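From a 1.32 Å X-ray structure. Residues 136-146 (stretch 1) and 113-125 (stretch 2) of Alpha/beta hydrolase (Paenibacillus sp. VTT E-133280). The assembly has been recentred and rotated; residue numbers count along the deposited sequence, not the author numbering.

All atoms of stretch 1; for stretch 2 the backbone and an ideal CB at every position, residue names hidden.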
ATOM      1  N   ARG A 136     -14.482 -20.190  -9.664  1.00 12.86           N
ATOM      2  CA  ARG A 136     -13.394 -19.246  -9.322  1.00 12.80           C
ATOM      3  C   ARG A 136     -13.072 -19.458  -7.849  1.00 11.17           C
ATOM      4  O   ARG A 136     -13.988 -19.768  -7.060  1.00 12.59           O
ATOM      5  CB  ARG A 136     -13.824 -17.807  -9.635  1.00 13.40           C
ATOM      6  CG  ARG A 136     -12.797 -16.732  -9.303  1.00 13.35           C
ATOM      7  CD  ARG A 136     -13.150 -15.358  -9.856  1.00 14.78           C
ATOM      8  NE  ARG A 136     -12.944 -15.251 -11.269  1.00 15.74           N
ATOM      9  CZ  ARG A 136     -11.795 -14.814 -11.858  1.00 17.50           C
ATOM     10  NH1 ARG A 136     -10.676 -14.387 -11.230  1.00 14.86           N
ATOM     11  NH2 ARG A 136     -11.776 -14.808 -13.182  1.00 22.83           N
ATOM     12  N   ILE A 137     -11.812 -19.305  -7.510  1.00 10.97           N
ATOM     13  CA  ILE A 137     -11.324 -19.445  -6.117  1.00 11.45           C
ATOM     14  C   ILE A 137     -10.890 -18.073  -5.637  1.00 11.79           C
ATOM     15  O   ILE A 137     -10.077 -17.403  -6.330  1.00 12.99           O
ATOM     16  CB  ILE A 137     -10.205 -20.466  -6.040  1.00 12.63           C
ATOM     17  CG1 ILE A 137     -10.597 -21.823  -6.617  1.00 14.03           C
ATOM     18  CG2 ILE A 137      -9.736 -20.567  -4.613  1.00 13.97           C
ATOM     19  CD1 ILE A 137      -9.383 -22.740  -6.821  1.00 16.19           C
ATOM     20  N   VAL A 138     -11.430 -17.606  -4.524  1.00 10.68           N
ATOM     21  CA  VAL A 138     -11.157 -16.257  -3.997  1.00 11.05           C
ATOM     22  C   VAL A 138     -10.467 -16.406  -2.660  1.00 11.25           C
ATOM     23  O   VAL A 138     -11.051 -16.994  -1.731  1.00 11.81           O
ATOM     24  CB  VAL A 138     -12.430 -15.399  -3.897  1.00 11.46           C
ATOM     25  CG1 VAL A 138     -12.106 -14.041  -3.299  1.00 11.74           C
ATOM     26  CG2 VAL A 138     -13.082 -15.264  -5.263  1.00 11.91           C
ATOM     27  N   PHE A 139      -9.286 -15.875  -2.559  1.00  9.67           N
ATOM     28  CA  PHE A 139      -8.539 -15.782  -1.298  1.00 10.39           C
ATOM     29  C   PHE A 139      -8.793 -14.424  -0.694  1.00 10.66           C
ATOM     30  O   PHE A 139      -8.396 -13.412  -1.290  1.00 11.90           O
ATOM     31  CB  PHE A 139      -7.048 -15.970  -1.546  1.00  9.84           C
ATOM     32  CG  PHE A 139      -6.688 -17.365  -1.972  1.00 10.22           C
ATOM     33  CD1 PHE A 139      -6.105 -18.243  -1.069  1.00 11.14           C
ATOM     34  CD2 PHE A 139      -6.914 -17.824  -3.243  1.00 11.20           C
ATOM     35  CE1 PHE A 139      -5.800 -19.539  -1.443  1.00 10.37           C
ATOM     36  CE2 PHE A 139      -6.619 -19.114  -3.632  1.00 11.90           C
ATOM     37  CZ  PHE A 139      -6.099 -19.984  -2.703  1.00 11.42           C
ATOM     38  N   PHE A 140      -9.445 -14.319   0.428  1.00  9.97           N
ATOM     39  CA  PHE A 140      -9.813 -13.082   1.137  1.00 10.30           C
ATOM     40  C   PHE A 140      -8.959 -12.956   2.382  1.00 11.28           C
ATOM     41  O   PHE A 140      -9.209 -13.673   3.342  1.00 10.69           O
ATOM     42  CB  PHE A 140     -11.314 -13.030   1.396  1.00 11.04           C
ATOM     43  CG  PHE A 140     -11.777 -12.000   2.389  1.00 11.71           C
ATOM     44  CD1 PHE A 140     -12.888 -12.228   3.196  1.00 14.66           C
ATOM     45  CD2 PHE A 140     -11.122 -10.783   2.513  1.00 13.37           C
ATOM     46  CE1 PHE A 140     -13.250 -11.297   4.156  1.00 15.97           C
ATOM     47  CE2 PHE A 140     -11.471  -9.878   3.493  1.00 15.99           C
ATOM     48  CZ  PHE A 140     -12.554 -10.136   4.316  1.00 16.62           C
ATOM     49  N   ASP A 141      -7.871 -12.171   2.326  1.00 10.15           N
ATOM     50  CA  ASP A 141      -6.975 -12.005   3.487  1.00  9.87           C
ATOM     51  C   ASP A 141      -6.668 -13.413   4.006  1.00  9.88           C
ATOM     52  O   ASP A 141      -6.824 -13.700   5.208  1.00 11.24           O
ATOM     53  CB  ASP A 141      -7.550 -11.083   4.546  1.00 10.86           C
ATOM     54  CG  ASP A 141      -7.603  -9.645   4.103  1.00 13.59           C
ATOM     55  OD1 ASP A 141      -7.107  -9.337   3.064  1.00 16.30           O
ATOM     56  OD2 ASP A 141      -8.079  -8.802   4.899  1.00 15.16           O
ATOM     57  N   ALA A 142      -6.221 -14.241   3.074  1.00 10.66           N
ATOM     58  CA  ALA A 142      -6.068 -15.675   3.285  1.00 11.13           C
ATOM     59  C   ALA A 142      -4.639 -16.122   3.004  1.00 11.20           C
ATOM     60  O   ALA A 142      -3.896 -15.525   2.207  1.00 11.61           O
ATOM     61  CB  ALA A 142      -7.058 -16.480   2.469  1.00 12.04           C
ATOM     62  N   PHE A 143      -4.261 -17.193   3.659  1.00 10.80           N
ATOM     63  CA  PHE A 143      -2.973 -17.852   3.400  1.00 11.54           C
ATOM     64  C   PHE A 143      -3.086 -18.681   2.139  1.00 13.30           C
ATOM     65  O   PHE A 143      -4.146 -19.282   1.841  1.00 12.91           O
ATOM     66  CB  PHE A 143      -2.591 -18.729   4.594  1.00 13.03           C
ATOM     67  CG  PHE A 143      -2.460 -17.937   5.857  1.00 13.96           C
ATOM     68  CD1 PHE A 143      -1.364 -17.099   6.012  1.00 16.95           C
ATOM     69  CD2 PHE A 143      -3.443 -17.940   6.839  1.00 15.40           C
ATOM     70  CE1 PHE A 143      -1.259 -16.305   7.155  1.00 18.00           C
ATOM     71  CE2 PHE A 143      -3.347 -17.115   7.941  1.00 16.46           C
ATOM     72  CZ  PHE A 143      -2.240 -16.347   8.125  1.00 18.41           C
ATOM     73  N   ALA A 144      -1.997 -18.764   1.393  1.00 12.47           N
ATOM     74  CA  ALA A 144      -1.878 -19.635   0.212  1.00 11.87           C
ATOM     75  C   ALA A 144      -0.538 -20.335   0.294  1.00 12.73           C
ATOM     76  O   ALA A 144       0.376 -19.971  -0.452  1.00 13.00           O
ATOM     77  CB  ALA A 144      -2.051 -18.781  -1.027  1.00 13.69           C
ATOM     78  N   PRO A 145      -0.359 -21.285   1.216  1.00 12.51           N
ATOM     79  CA  PRO A 145       0.927 -21.967   1.291  1.00 12.14           C
ATOM     80  C   PRO A 145       1.285 -22.548  -0.078  1.00 13.38           C
ATOM     81  O   PRO A 145       0.440 -22.970  -0.864  1.00 13.45           O
ATOM     82  CB  PRO A 145       0.723 -23.088   2.310  1.00 14.17           C
ATOM     83  CG  PRO A 145      -0.447 -22.568   3.129  1.00 17.48           C
ATOM     84  CD  PRO A 145      -1.347 -21.792   2.190  1.00 12.55           C
ATOM     85  N   LEU A 146       2.601 -22.611  -0.314  1.00 13.20           N
ATOM     86  CA  LEU A 146       3.112 -23.412  -1.449  1.00 13.11           C
ATOM     87  C   LEU A 146       3.120 -24.890  -1.062  1.00 13.04           C
ATOM     88  O   LEU A 146       3.084 -25.218   0.143  1.00 15.44           O
ATOM     89  CB  LEU A 146       4.541 -22.938  -1.777  1.00 15.03           C
ATOM     90  CG  LEU A 146       4.672 -21.466  -2.183  1.00 17.42           C
ATOM     91  CD1 LEU A 146       6.139 -21.084  -2.473  1.00 19.26           C
ATOM     92  CD2 LEU A 146       3.824 -21.156  -3.385  1.00 17.32           C
ATOM     93  N   UNK A 113     -15.571 -20.357  -4.647  1.00 10.59           N
ATOM     94  CA  UNK A 113     -15.086 -20.935  -3.381  1.00 11.72           C
ATOM     95  C   UNK A 113     -14.199 -19.863  -2.764  1.00 10.46           C
ATOM     96  O   UNK A 113     -13.119 -19.553  -3.346  1.00 11.23           O
ATOM     97  CB  UNK A 113     -14.333 -22.251  -3.586  1.00 11.72           C
ATOM     98  N   UNK A 114     -14.613 -19.304  -1.633  1.00 10.66           N
ATOM     99  CA  UNK A 114     -13.926 -18.138  -1.009  1.00 11.26           C
ATOM    100  C   UNK A 114     -13.471 -18.521   0.371  1.00 11.28           C
ATOM    101  O   UNK A 114     -14.317 -18.992   1.160  1.00 11.78           O
ATOM    102  CB  UNK A 114     -14.837 -16.911  -0.940  1.00 11.26           C
ATOM    103  N   UNK A 115     -12.212 -18.300   0.693  1.00  9.61           N
ATOM    104  CA  UNK A 115     -11.659 -18.601   2.027  1.00 11.53           C
ATOM    105  C   UNK A 115     -11.047 -17.382   2.638  1.00 10.29           C
ATOM    106  O   UNK A 115     -10.483 -16.551   1.920  1.00 10.92           O
ATOM    107  CB  UNK A 115     -10.615 -19.717   1.954  1.00 11.53           C
ATOM    108  N   UNK A 116     -11.186 -17.235   3.949  1.00 10.34           N
ATOM    109  CA  UNK A 116     -10.555 -16.194   4.785  1.00 10.58           C
ATOM    110  C   UNK A 116      -9.506 -16.834   5.656  1.00 11.72           C
ATOM    111  O   UNK A 116      -9.754 -17.933   6.170  1.00 11.25           O
ATOM    112  CB  UNK A 116     -11.586 -15.460   5.645  1.00 10.58           C
ATOM    113  N   UNK A 117      -8.356 -16.186   5.820  1.00 11.45           N
ATOM    114  CA  UNK A 117      -7.262 -16.628   6.710  1.00 13.01           C
ATOM    115  C   UNK A 117      -6.895 -18.102   6.484  1.00 12.14           C
ATOM    116  O   UNK A 117      -6.544 -18.488   5.354  1.00 13.37           O
ATOM    117  CB  UNK A 117      -7.659 -16.418   8.173  1.00 13.01           C
ATOM    118  N   UNK A 118      -6.859 -18.940   7.519  1.00 12.35           N
ATOM    119  CA  UNK A 118      -6.539 -20.377   7.439  1.00 12.22           C
ATOM    120  C   UNK A 118      -7.435 -21.007   6.390  1.00 10.56           C
ATOM    121  O   UNK A 118      -7.086 -22.014   5.753  1.00 11.12           O
ATOM    122  CB  UNK A 118      -6.717 -21.071   8.791  1.00 12.22           C
ATOM    123  N   UNK A 119      -8.640 -20.485   6.185  1.00 10.45           N
ATOM    124  CA  UNK A 119      -9.528 -20.938   5.140  1.00 11.30           C
ATOM    125  C   UNK A 119      -8.934 -20.924   3.741  1.00  9.82           C
ATOM    126  O   UNK A 119      -9.386 -21.699   2.898  1.00 10.93           O
ATOM    127  CB  UNK A 119     -10.792 -20.076   5.154  1.00 11.30           C
ATOM    128  N   UNK A 120      -7.895 -20.101   3.499  1.00 10.64           N
ATOM    129  CA  UNK A 120      -7.194 -20.223   2.211  1.00 10.11           C
ATOM    130  C   UNK A 120      -6.578 -21.583   1.997  1.00  9.52           C
ATOM    131  O   UNK A 120      -6.588 -22.106   0.866  1.00 11.02           O
ATOM    132  CB  UNK A 120      -6.100 -19.159   2.105  1.00 10.11           C
ATOM    133  N   UNK A 121      -6.036 -22.172   3.047  1.00 10.97           N
ATOM    134  CA  UNK A 121      -5.454 -23.525   2.920  1.00 10.83           C
ATOM    135  C   UNK A 121      -6.533 -24.571   2.666  1.00 10.07           C
ATOM    136  O   UNK A 121      -6.296 -25.540   1.891  1.00 10.97           O
ATOM    137  CB  UNK A 121      -4.669 -23.891   4.181  1.00 10.83           C
ATOM    138  N   UNK A 122      -7.707 -24.372   3.218  1.00 10.04           N
ATOM    139  CA  UNK A 122      -8.861 -25.263   3.043  1.00 11.01           C
ATOM    140  C   UNK A 122      -9.412 -25.131   1.632  1.00  9.66           C
ATOM    141  O   UNK A 122      -9.728 -26.160   0.997  1.00 10.78           O
ATOM    142  CB  UNK A 122      -9.952 -24.951   4.069  1.00 11.01           C
ATOM    143  N   UNK A 123      -9.527 -23.924   1.084  1.00 10.05           N
ATOM    144  CA  UNK A 123      -9.992 -23.830  -0.315  1.00 10.49           C
ATOM    145  C   UNK A 123      -8.983 -24.483  -1.254  1.00  9.76           C
ATOM    146  O   UNK A 123      -9.387 -25.077  -2.289  1.00 11.25           O
ATOM    147  CB  UNK A 123     -10.214 -22.371  -0.717  1.00 10.49           C
ATOM    148  N   UNK A 124      -7.664 -24.413  -0.945  1.00 10.47           N
ATOM    149  CA  UNK A 124      -6.678 -25.129  -1.789  1.00 10.91           C
ATOM    150  C   UNK A 124      -6.958 -26.627  -1.773  1.00 10.45           C
ATOM    151  O   UNK A 124      -7.007 -27.257  -2.852  1.00 12.37           O
ATOM    152  CB  UNK A 124      -5.251 -24.859  -1.309  1.00 10.91           C
ATOM    153  N   UNK A 125      -7.058 -27.226  -0.606  1.00 10.61           N
ATOM    154  CA  UNK A 125      -7.167 -28.679  -0.508  1.00 11.45           C
ATOM    155  C   UNK A 125      -8.536 -29.149  -0.970  1.00 10.58           C
ATOM    156  O   UNK A 125      -8.623 -30.211  -1.645  1.00 12.43           O
ATOM    157  CB  UNK A 125      -6.907 -29.143   0.927  1.00 11.45           C
TER

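Stretch 2 enters as a strand parallel to 136-139, then turns into a helix that runs back across one face of the sheet.

Position 113 is extended (-97/114); its N donates to Arg 136 O (2.9 Å) and its O accepts from Val 138 N (2.8 Å). The ideal CB shares a sheet face with Ile 137, 4.8 Å from Ile 137 CG1, so any medium or large apolar group would suit. Leu 113 comes nearest at CB, 4.2 Å from Arg 136 O, so it rests more on backbone than in a pocket.

At position 114 the CB turns to the face that carries Val 138 and Phe 140. Aliphatic or aromatic groups could serve; Leu 114 reaches both neighbours, CD1 lying 3.7 Å from Val 138 CG1 and CD2 3.9 Å from Phe 140 CB.

Position 115 pairs its N with Val 138 O (3.0 Å) and its O with Phe 140 N (2.9 Å). Its ideal CB would clash with the O of 119 (2.5 Å), which favours glycine, and Gly 115 is found.

Position 116 returns to the Phe 140 side. A flat ring, aromatic or polar, would suit the neighbouring phenyl; the Asp 141 carboxylate is too far for direct contact but within reach through a water. His 116 directs its edge at the face of Phe 140, centroids 4.8 Å apart and planes at 60°. Water 1 links its NE2 (3.1 Å) to Asp 141 OD2 (2.8 Å).

Position 117 has phi/psi of 50/-128, strained for any residue with a CB and easiest for glycine. Its N donates to Asp 141 O (3.0 Å) and its O accepts from Phe 143 N (3.1 Å), while the CB points away overall. The residue is Ser 117, consistent with the nucleophile position of an alpha/beta hydrolase.

Position 118 points away, leaving the choice wide; it is Phe 118. At 119 an ideal CB would lie 2.6 Å from the O of His 116, favouring Gly 119, which closes a type II' turn.

Position 120 faces stretch 1: an ideal CB would lie 2.0 Å from Phe 143 O. Only glycine fits this backbone, and Gly 120 brings its CA to 3.2 Å from Phe 143 O.

Position 121 points sideways near Pro 145; small groups would do. Ser 121 turns its OG back to Phe 118 O (2.8 Å). Position 122, out of reach, is Val 122.

Position 123 points toward the sheet, its CB 4.3 Å from Ile 137 CG2, which calls for an aliphatic chain. Ile 123 sets CD1 3.5 Å from that CG2 and 3.8 Å from the Phe 139 ring centroid, 5° off the normal.

Position 124 points sideways, but a long chain could reach Pro 145 O, an acceptor. Gln 124 does so, NE2 donating to Pro 145 O at 3.0 Å, with CG at the Phe 139 ring edge. Position 125, beyond contact, is Thr 125.

Stretch 2 113-125: LLGHSFGGSVIQT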
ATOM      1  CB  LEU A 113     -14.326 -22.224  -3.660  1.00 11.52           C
ATOM      2  CG  LEU A 113     -13.805 -22.941  -2.405  1.00 11.40           C
ATOM      3  CD1 LEU A 113     -14.972 -23.321  -1.486  1.00 12.61           C
ATOM      4  CD2 LEU A 113     -12.997 -24.176  -2.847  1.00 12.38           C
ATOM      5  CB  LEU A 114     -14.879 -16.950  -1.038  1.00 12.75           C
ATOM      6  CG  LEU A 114     -14.315 -15.600  -0.566  1.00 13.36           C
ATOM      7  CD1 LEU A 114     -15.106 -14.472  -1.232  1.00 15.26           C
ATOM      8  CD2 LEU A 114     -14.308 -15.475   0.938  1.00 13.52           C
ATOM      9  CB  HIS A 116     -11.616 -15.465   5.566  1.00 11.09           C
ATOM     10  CG  HIS A 116     -11.140 -14.387   6.459  1.00 11.15           C
ATOM     11  ND1 HIS A 116     -10.838 -14.602   7.745  1.00 14.24           N
ATOM     12  CD2 HIS A 116     -10.940 -13.062   6.229  1.00 12.51           C
ATOM     13  CE1 HIS A 116     -10.523 -13.456   8.330  1.00 14.25           C
ATOM     14  NE2 HIS A 116     -10.602 -12.514   7.427  1.00 12.46           N
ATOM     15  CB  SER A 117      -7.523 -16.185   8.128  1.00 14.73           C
ATOM     16  OG  SER A 117      -8.739 -16.664   8.660  1.00 19.60           O
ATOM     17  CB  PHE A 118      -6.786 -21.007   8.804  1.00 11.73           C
ATOM     18  CG  PHE A 118      -6.881 -22.515   8.828  1.00 11.20           C
ATOM     19  CD1 PHE A 118      -5.756 -23.317   8.728  1.00 12.09           C
ATOM     20  CD2 PHE A 118      -8.108 -23.164   8.842  1.00 10.93           C
ATOM     21  CE1 PHE A 118      -5.849 -24.703   8.685  1.00 12.40           C
ATOM     22  CE2 PHE A 118      -8.208 -24.558   8.791  1.00 11.40           C
ATOM     23  CZ  PHE A 118      -7.073 -25.319   8.712  1.00 11.79           C
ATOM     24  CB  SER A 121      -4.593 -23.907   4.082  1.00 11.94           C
ATOM     25  OG  SER A 121      -5.336 -24.170   5.246  1.00 11.26           O
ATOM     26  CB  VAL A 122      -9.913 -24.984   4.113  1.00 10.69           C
ATOM     27  CG1 VAL A 122     -11.108 -25.917   3.898  1.00 11.28           C
ATOM     28  CG2 VAL A 122      -9.332 -25.164   5.518  1.00 11.70           C
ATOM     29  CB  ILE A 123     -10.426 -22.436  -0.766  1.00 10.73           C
ATOM     30  CG1 ILE A 123      -9.246 -21.479  -0.936  1.00 11.14           C
ATOM     31  CG2 ILE A 123     -11.479 -21.916   0.206  1.00 10.50           C
ATOM     32  CD1 ILE A 123      -9.657 -20.035  -1.145  1.00 11.17           C
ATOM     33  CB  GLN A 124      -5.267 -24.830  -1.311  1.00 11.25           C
ATOM     34  CG  GLN A 124      -4.786 -23.403  -1.574  1.00 11.85           C
ATOM     35  CD  GLN A 124      -3.457 -23.187  -0.894  1.00 13.60           C
ATOM     36  OE1 GLN A 124      -3.325 -23.455   0.321  1.00 14.00           O
ATOM     37  NE2 GLN A 124      -2.442 -22.754  -1.647  1.00 13.73           N
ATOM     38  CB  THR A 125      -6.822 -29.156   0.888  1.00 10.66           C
ATOM     39  OG1 THR A 125      -7.677 -28.524   1.834  1.00 11.76           O
ATOM     40  CG2 THR A 125      -5.370 -28.943   1.237  1.00 11.05           C
TER
HETATM   41  O   HOH W   1     -10.323  -9.605   6.457  1.00 22.73           O
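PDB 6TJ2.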